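Local coordinates for protein poly-beta-hydroxybuterate polymerase (Cupriavidus necator, PDB 5T6O) that polymerises hydroxybutyryl units into polyhydroxybutyrate, this chain being the catalytic alpha/beta-hydrolase domain of the synthase, at residues Tyr92-His95 with Ala96-Ala100; Val131-Arg135 with Gly136-Ala140; Val283-Thr286 with Ala287-Ser291. The protein carries 1 engineered substitution. One frame throughout, in Å; residues are numbered along the deposited sequence.

Contact 1 (Tyr92-His95 with Ala96-Ala100); sequences YIEH and AAIRA. With SO4 (sulfate ion), chain C.
I93 and I98 lie one wide turn apart in helix 89-108 and illustrate a pi-type widening of the helix. The N-H of I98 reaches past the usual fourth residue back to I93 O, at 2.8 Å and almost straight (171°). Just before it, A97 N makes the same i-to-i+5 bond with Y92 O at 3.1 Å; a third, from R99 N to E94 O, is weak at 3.2 Å. Y92 O also receives a weak bond from A96 N.

Packing is close on the apolar side. I98 lays CG1 against I93 O, and its CD1 meets I93 CG2 at 4.0 Å. E94 bends at chi2 (74°), which brings OE2 to 3.9 Å from I98 CG2; its main polar partner is R135.

The other side is more exposed and polar. The ring of H95 meets that of Y22. R99 has CG anti to its backbone N and bends at chi2 (64°), carrying the guanidinium to a sulfate probably taken from the crystallisation liquor. R99 NE holds sulfate O2 at 2.8 Å and R99 NH1 holds O4 at 2.9 Å, a two-point grip that N20 extends, while NH2 pairs with E102.

A97 and I98 face helix 120-134, A96 and A100 rest on strands 72-77 and 23-28, and the ring of Y92 meets those of W77, W236 and Y22.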
loop_
_atom_site.group_PDB
_atom_site.type_symbol
_atom_site.label_atom_id
_atom_site.label_comp_id
_atom_site.label_asym_id
_atom_site.label_seq_id
_atom_site.Cartn_x
_atom_site.Cartn_y
_atom_site.Cartn_z
ATOM N N TYR A 92 -28.764 17.882 -15.213
ATOM C CA TYR A 92 -28.161 16.910 -16.117
ATOM C C TYR A 92 -28.896 15.584 -16.061
ATOM O O TYR A 92 -29.048 14.914 -17.085
ATOM C CB TYR A 92 -26.684 16.722 -15.769
ATOM C CG TYR A 92 -25.757 17.713 -16.450
ATOM C CD1 TYR A 92 -26.007 19.076 -16.411
ATOM C CD2 TYR A 92 -24.632 17.272 -17.138
ATOM C CE1 TYR A 92 -25.157 19.979 -17.029
ATOM C CE2 TYR A 92 -23.775 18.170 -17.758
ATOM C CZ TYR A 92 -24.040 19.514 -17.702
ATOM O OH TYR A 92 -23.183 20.400 -18.325
ATOM N N ILE A 93 -29.342 15.180 -14.869
ATOM C CA ILE A 93 -30.078 13.925 -14.738
ATOM C C ILE A 93 -31.381 13.989 -15.521
ATOM O O ILE A 93 -31.703 13.086 -16.305
ATOM C CB ILE A 93 -30.331 13.596 -13.252
ATOM C CG1 ILE A 93 -29.004 13.386 -12.505
ATOM C CG2 ILE A 93 -31.210 12.358 -13.127
ATOM C CD1 ILE A 93 -28.162 12.224 -13.040
ATOM N N GLU A 94 -32.145 15.072 -15.328
ATOM C CA GLU A 94 -33.465 15.183 -15.944
ATOM C C GLU A 94 -33.367 15.474 -17.437
ATOM O O GLU A 94 -34.012 14.806 -18.256
ATOM C CB GLU A 94 -34.269 16.286 -15.260
ATOM C CG GLU A 94 -35.720 16.292 -15.677
ATOM C CD GLU A 94 -36.492 15.145 -15.051
ATOM O OE1 GLU A 94 -36.606 15.130 -13.802
ATOM O OE2 GLU A 94 -36.975 14.262 -15.800
ATOM N N HIS A 95 -32.589 16.487 -17.811
ATOM C CA HIS A 95 -32.649 17.013 -19.166
ATOM C C HIS A 95 -31.639 16.377 -20.110
ATOM O O HIS A 95 -31.637 16.704 -21.301
ATOM C CB HIS A 95 -32.469 18.530 -19.130
ATOM C CG HIS A 95 -33.490 19.224 -18.292
ATOM N ND1 HIS A 95 -34.843 19.131 -18.547
ATOM C CD2 HIS A 95 -33.363 20.000 -17.192
ATOM C CE1 HIS A 95 -35.505 19.833 -17.641
ATOM N NE2 HIS A 95 -34.630 20.369 -16.808
ATOM N N ALA A 96 -30.789 15.476 -19.617
ATOM C CA ALA A 96 -29.882 14.770 -20.507
ATOM C C ALA A 96 -30.001 13.260 -20.333
ATOM O O ALA A 96 -30.336 12.563 -21.290
ATOM C CB ALA A 96 -28.440 15.234 -20.285
ATOM N N ALA A 97 -29.751 12.731 -19.133
ATOM C CA ALA A 97 -29.766 11.276 -18.968
ATOM C C ALA A 97 -31.175 10.713 -19.139
ATOM O O ALA A 97 -31.405 9.816 -19.961
ATOM C CB ALA A 97 -29.195 10.883 -17.604
ATOM N N ILE A 98 -32.130 11.212 -18.352
ATOM C CA ILE A 98 -33.497 10.715 -18.461
ATOM C C ILE A 98 -34.078 11.074 -19.822
ATOM O O ILE A 98 -34.729 10.246 -20.471
ATOM C CB ILE A 98 -34.354 11.255 -17.296
ATOM C CG1 ILE A 98 -33.875 10.644 -15.974
ATOM C CG2 ILE A 98 -35.824 10.939 -17.506
ATOM C CD1 ILE A 98 -34.640 11.140 -14.748
ATOM N N ARG A 99 -33.816 12.299 -20.296
ATOM C CA ARG A 99 -34.286 12.706 -21.619
ATOM C C ARG A 99 -33.739 11.794 -22.716
ATOM O O ARG A 99 -34.477 11.403 -23.628
ATOM C CB ARG A 99 -33.891 14.165 -21.879
ATOM C CG ARG A 99 -34.488 14.791 -23.149
ATOM C CD ARG A 99 -36.012 14.878 -23.081
ATOM N NE ARG A 99 -36.523 15.871 -24.026
ATOM C CZ ARG A 99 -37.447 15.634 -24.954
ATOM N NH1 ARG A 99 -37.824 16.609 -25.770
ATOM N NH2 ARG A 99 -38.009 14.437 -25.056
ATOM N N ALA A 100 -32.451 11.434 -22.645
ATOM C CA ALA A 100 -31.870 10.581 -23.682
ATOM C C ALA A 100 -32.491 9.195 -23.669
ATOM O O ALA A 100 -32.721 8.598 -24.729
ATOM C CB ALA A 100 -30.354 10.469 -23.505
HETATM S S SO4 C . -36.208 19.472 -24.258
HETATM O O1 SO4 C . -37.533 19.611 -23.670
HETATM O O2 SO4 C . -35.443 18.453 -23.524
HETATM O O3 SO4 C . -35.511 20.749 -24.219
HETATM O O4 SO4 C . -36.360 19.074 -25.653
#

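Contact 2 (Val131-Arg135 with Gly136-Ala140); sequences VLAAR and GEHPA
A Schellman motif ends helix 120-134: G136 and E137 close its last turn, with R135 as the first loop residue. E137 N bonds to L132 O at 2.8 Å, the 6→1 bond of the motif, and G136 N bonds to A133 O at 2.8 Å, the 5→2 bond. G136 has positive phi (78°), at which a side chain would be jammed against R135 O; glycine lets the chain turn here without that clash.

Side chains then gather round the turn. L132 CD1 makes an apolar contact with the ring of P139 at CG, 3.8 Å away, and the methyl L132 CD2 lies beside the carboxylate of E137, 3.7 Å from E137 OE2. P139 and E137 thus each take one methyl of the leucine, on which I98 packs from helix 89-108. H138 CE1 comes to 4.0 Å from A133 CB, approaching obliquely.

In the alpha/beta-hydrolase fold this helix follows the central strand 113-118, and the loop 135-139 carries the chain back to the neighbouring parallel strand 140-146, completing a beta-alpha-beta crossover. P139 is tied to I113 by backbone hydrogen bonds.

R135 extends fully from CG to NE, and V131 CG1 lies over the rim of one face of its guanidinium. Its main partner is E94 on helix 89-108. E137 carries the opposite charge, but its OE1 stays 5.0 Å from R135 NH2; a water spans the gap, accepting from R135 NH2 and donating to E137 OE1.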
loop_
_atom_site.group_PDB
_atom_site.type_symbol
_atom_site.label_atom_id
_atom_site.label_comp_id
_atom_site.label_asym_id
_atom_site.label_seq_id
_atom_site.Cartn_x
_atom_site.Cartn_y
_atom_site.Cartn_z
ATOM N N VAL A 131 -33.646 7.199 -10.249
ATOM C CA VAL A 131 -34.712 8.203 -10.213
ATOM C C VAL A 131 -35.950 7.677 -10.925
ATOM O O VAL A 131 -37.073 7.766 -10.408
ATOM C CB VAL A 131 -34.226 9.531 -10.823
ATOM C CG1 VAL A 131 -35.417 10.477 -11.118
ATOM C CG2 VAL A 131 -33.228 10.210 -9.882
ATOM N N LEU A 132 -35.761 7.110 -12.119
ATOM C CA LEU A 132 -36.887 6.591 -12.886
ATOM C C LEU A 132 -37.598 5.460 -12.146
ATOM O O LEU A 132 -38.831 5.373 -12.177
ATOM C CB LEU A 132 -36.402 6.121 -14.261
ATOM C CG LEU A 132 -36.139 7.242 -15.274
ATOM C CD1 LEU A 132 -35.300 6.754 -16.461
ATOM C CD2 LEU A 132 -37.462 7.824 -15.752
ATOM N N ALA A 133 -36.846 4.582 -11.474
ATOM C CA ALA A 133 -37.488 3.471 -10.767
ATOM C C ALA A 133 -38.376 3.981 -9.638
ATOM O O ALA A 133 -39.482 3.470 -9.430
ATOM C CB ALA A 133 -36.437 2.494 -10.225
ATOM N N ALA A 134 -37.911 4.999 -8.907
ATOM C CA ALA A 134 -38.738 5.609 -7.870
ATOM C C ALA A 134 -39.997 6.255 -8.440
ATOM O O ALA A 134 -40.984 6.416 -7.715
ATOM C CB ALA A 134 -37.910 6.635 -7.091
ATOM N N ARG A 135 -39.985 6.643 -9.715
ATOM C CA ARG A 135 -41.185 7.118 -10.397
ATOM C C ARG A 135 -42.041 5.977 -10.939
ATOM O O ARG A 135 -43.044 6.241 -11.606
ATOM C CB ARG A 135 -40.801 8.063 -11.551
ATOM C CG ARG A 135 -40.055 9.331 -11.126
ATOM C CD ARG A 135 -39.705 10.226 -12.325
ATOM N NE ARG A 135 -39.028 11.453 -11.910
ATOM C CZ ARG A 135 -38.360 12.263 -12.730
ATOM N NH1 ARG A 135 -37.769 13.356 -12.255
ATOM N NH2 ARG A 135 -38.276 11.986 -14.024
ATOM N N GLY A 136 -41.666 4.724 -10.679
ATOM C CA GLY A 136 -42.380 3.597 -11.246
ATOM C C GLY A 136 -42.059 3.300 -12.695
ATOM O O GLY A 136 -42.842 2.611 -13.359
ATOM N N GLU A 137 -40.932 3.787 -13.210
ATOM C CA GLU A 137 -40.565 3.627 -14.611
ATOM C C GLU A 137 -39.330 2.746 -14.731
ATOM O O GLU A 137 -38.331 2.966 -14.038
ATOM C CB GLU A 137 -40.299 4.980 -15.268
ATOM C CG GLU A 137 -41.549 5.786 -15.568
ATOM C CD GLU A 137 -41.204 7.196 -16.008
ATOM O OE1 GLU A 137 -41.248 8.111 -15.161
ATOM O OE2 GLU A 137 -40.857 7.383 -17.192
ATOM N N HIS A 138 -39.399 1.765 -15.625
ATOM C CA HIS A 138 -38.344 0.769 -15.804
ATOM C C HIS A 138 -38.041 0.645 -17.291
ATOM O O HIS A 138 -38.399 -0.348 -17.937
ATOM C CB HIS A 138 -38.770 -0.565 -15.190
ATOM C CG HIS A 138 -39.193 -0.448 -13.758
ATOM N ND1 HIS A 138 -38.291 -0.435 -12.715
ATOM C CD2 HIS A 138 -40.415 -0.289 -13.197
ATOM C CE1 HIS A 138 -38.941 -0.310 -11.571
ATOM N NE2 HIS A 138 -40.232 -0.210 -11.836
ATOM N N PRO A 139 -37.370 1.648 -17.870
ATOM C CA PRO A 139 -37.149 1.644 -19.322
ATOM C C PRO A 139 -35.957 0.817 -19.781
ATOM O O PRO A 139 -35.750 0.712 -20.997
ATOM C CB PRO A 139 -36.922 3.131 -19.635
ATOM C CG PRO A 139 -36.245 3.647 -18.395
ATOM C CD PRO A 139 -36.920 2.907 -17.247
ATOM N N ALA A 140 -35.165 0.251 -18.871
ATOM C CA ALA A 140 -33.934 -0.449 -19.227
ATOM C C ALA A 140 -34.110 -1.953 -19.083
ATOM O O ALA A 140 -34.626 -2.430 -18.064
ATOM C CB ALA A 140 -32.757 0.019 -18.363
HETATM O O HOH W 1 -39.884 10.536 -15.929
#

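Contact 3 (Val283-Thr286 with Ala287-Ser291); sequences VPWT and AAYAS. With SO4 (sulfate ion), chain B.
W285 CZ3 comes to 4.3 Å from Y289 CB, one turn further on in the short helix 285-289, an oblique approach that shows how an indole can turn back along its own helix. The tryptophan's CB points away from 287-291. From there chi1 of 84° places CG between the backbone N and the carbonyl carbon, the crowded position, and this swings the ring round. On the five-membered side, CD1 leads to NE1, which donates to sulfate O4 at 3.1 Å with a fairly straight bond (160°). That oxygen lies in the ring plane, at the edge, and W285 CE2 and CZ2 are also near it, at 3.9 and 4.1 Å from O4; the sulfate, probably from the crystallisation liquor, is also held by R278. The benzene side ends in CZ3, beside Y289. One face of the indole is covered over its centre by the methyl CG2 of T286. F301 and L303 of strand 299-304, with P333 and L337 of helix 333-339, add to the packing round the ring.

The helix belongs to the beta-alpha-beta unit of strands 272-277 and 299-304, with two further strands, 322-325 and 341-344, between this unit and that edge of the alpha/beta-hydrolase sheet. P284 sits at the N-cap with no side-chain acceptor to offer; its carbonyl starts the helix bonding, P284 O taking A288 N at 3.1 Å and, weakly, A287 N. P284 CB meets A287 CB at 4.1 Å.

W285 O accepts from Y289 N at 2.9 Å, and T286 O from A290 N. Y289 sets CG anti to its backbone N, which sends the phenol away from the first turn; its OH bonds to P330 O, and its ring meets F301 edge-to-face and also touches W336.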
loop_
_atom_site.group_PDB
_atom_site.type_symbol
_atom_site.label_atom_id
_atom_site.label_comp_id
_atom_site.label_asym_id
_atom_site.label_seq_id
_atom_site.Cartn_x
_atom_site.Cartn_y
_atom_site.Cartn_z
ATOM N N VAL A 283 -10.208 4.959 -11.567
ATOM C CA VAL A 283 -11.293 4.172 -10.990
ATOM C C VAL A 283 -10.669 2.857 -10.529
ATOM O O VAL A 283 -10.573 1.917 -11.331
ATOM C CB VAL A 283 -12.420 3.943 -12.015
ATOM C CG1 VAL A 283 -13.540 3.091 -11.434
ATOM C CG2 VAL A 283 -12.980 5.278 -12.533
ATOM N N PRO A 284 -10.205 2.747 -9.277
ATOM C CA PRO A 284 -9.624 1.478 -8.814
ATOM C C PRO A 284 -10.560 0.314 -9.104
ATOM O O PRO A 284 -11.776 0.427 -8.946
ATOM C CB PRO A 284 -9.457 1.698 -7.304
ATOM C CG PRO A 284 -9.255 3.199 -7.176
ATOM C CD PRO A 284 -10.166 3.791 -8.235
ATOM N N TRP A 285 -9.996 -0.814 -9.541
ATOM C CA TRP A 285 -10.872 -1.920 -9.916
ATOM C C TRP A 285 -11.647 -2.429 -8.711
ATOM O O TRP A 285 -12.798 -2.855 -8.850
ATOM C CB TRP A 285 -10.085 -3.053 -10.600
ATOM C CG TRP A 285 -9.390 -4.065 -9.704
ATOM C CD1 TRP A 285 -8.083 -4.050 -9.322
ATOM C CD2 TRP A 285 -9.963 -5.256 -9.129
ATOM N NE1 TRP A 285 -7.806 -5.146 -8.533
ATOM C CE2 TRP A 285 -8.945 -5.896 -8.393
ATOM C CE3 TRP A 285 -11.234 -5.834 -9.161
ATOM C CZ2 TRP A 285 -9.157 -7.087 -7.701
ATOM C CZ3 TRP A 285 -11.448 -7.025 -8.469
ATOM C CH2 TRP A 285 -10.414 -7.634 -7.751
ATOM N N THR A 286 -11.057 -2.332 -7.516
ATOM C CA THR A 286 -11.765 -2.740 -6.309
ATOM C C THR A 286 -12.946 -1.819 -6.023
ATOM O O THR A 286 -13.952 -2.257 -5.443
ATOM C CB THR A 286 -10.797 -2.749 -5.127
ATOM O OG1 THR A 286 -10.147 -1.479 -5.045
ATOM C CG2 THR A 286 -9.734 -3.812 -5.330
ATOM N N ALA A 287 -12.835 -0.548 -6.421
ATOM C CA ALA A 287 -13.931 0.402 -6.241
ATOM C C ALA A 287 -15.070 0.098 -7.202
ATOM O O ALA A 287 -16.240 0.127 -6.811
ATOM C CB ALA A 287 -13.427 1.837 -6.435
ATOM N N ALA A 288 -14.747 -0.204 -8.465
ATOM C CA ALA A 288 -15.772 -0.699 -9.379
ATOM C C ALA A 288 -16.424 -1.957 -8.828
ATOM O O ALA A 288 -17.652 -2.100 -8.878
ATOM C CB ALA A 288 -15.173 -0.976 -10.756
ATOM N N TYR A 289 -15.617 -2.876 -8.282
ATOM C CA TYR A 289 -16.165 -4.130 -7.769
ATOM C C TYR A 289 -17.156 -3.883 -6.645
ATOM O O TYR A 289 -18.113 -4.653 -6.474
ATOM C CB TYR A 289 -15.042 -5.043 -7.282
ATOM C CG TYR A 289 -15.534 -6.406 -6.853
ATOM C CD1 TYR A 289 -15.774 -7.395 -7.794
ATOM C CD2 TYR A 289 -15.767 -6.699 -5.513
ATOM C CE1 TYR A 289 -16.231 -8.638 -7.423
ATOM C CE2 TYR A 289 -16.236 -7.953 -5.124
ATOM C CZ TYR A 289 -16.460 -8.916 -6.095
ATOM O OH TYR A 289 -16.918 -10.165 -5.753
ATOM N N ALA A 290 -16.932 -2.827 -5.855
ATOM C CA ALA A 290 -17.832 -2.497 -4.763
ATOM C C ALA A 290 -19.265 -2.256 -5.235
ATOM O O ALA A 290 -20.191 -2.339 -4.421
ATOM C CB ALA A 290 -17.304 -1.275 -4.007
ATOM N N SER A 291 -19.479 -1.963 -6.526
ATOM C CA SER A 291 -20.850 -1.878 -7.027
ATOM C C SER A 291 -21.615 -3.184 -6.851
ATOM O O SER A 291 -22.848 -3.153 -6.794
ATOM C CB SER A 291 -20.867 -1.478 -8.506
ATOM O OG SER A 291 -20.276 -0.201 -8.691
HETATM S S SO4 B . -4.144 -6.149 -7.249
HETATM O O1 SO4 B . -3.979 -7.601 -7.241
HETATM O O2 SO4 B . -3.050 -5.556 -6.480
HETATM O O3 SO4 B . -4.087 -5.645 -8.622
HETATM O O4 SO4 B . -5.430 -5.805 -6.636
#

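Along the chain the three contacts come in series, all within the alpha/beta-hydrolase fold. Contacts 1 and 2 are neighbours, their centres about 13 Å apart, on helices 89-108 and 120-134, which lead into and out of strand 113-118. They touch directly: E94 OE1 and R135 NH1 form a salt bridge at 2.6 Å that ties the two helices together, and I98 packs against V131 and L132. Contact 3 lies about 25 Å from both, centre to centre, with nearest atoms about 15 Å apart, on the crossover helix that links strands 272-277 and 299-304. All three flank one mixed sheet, contacts 1 and 3 sitting on opposite sides of the chain's centre.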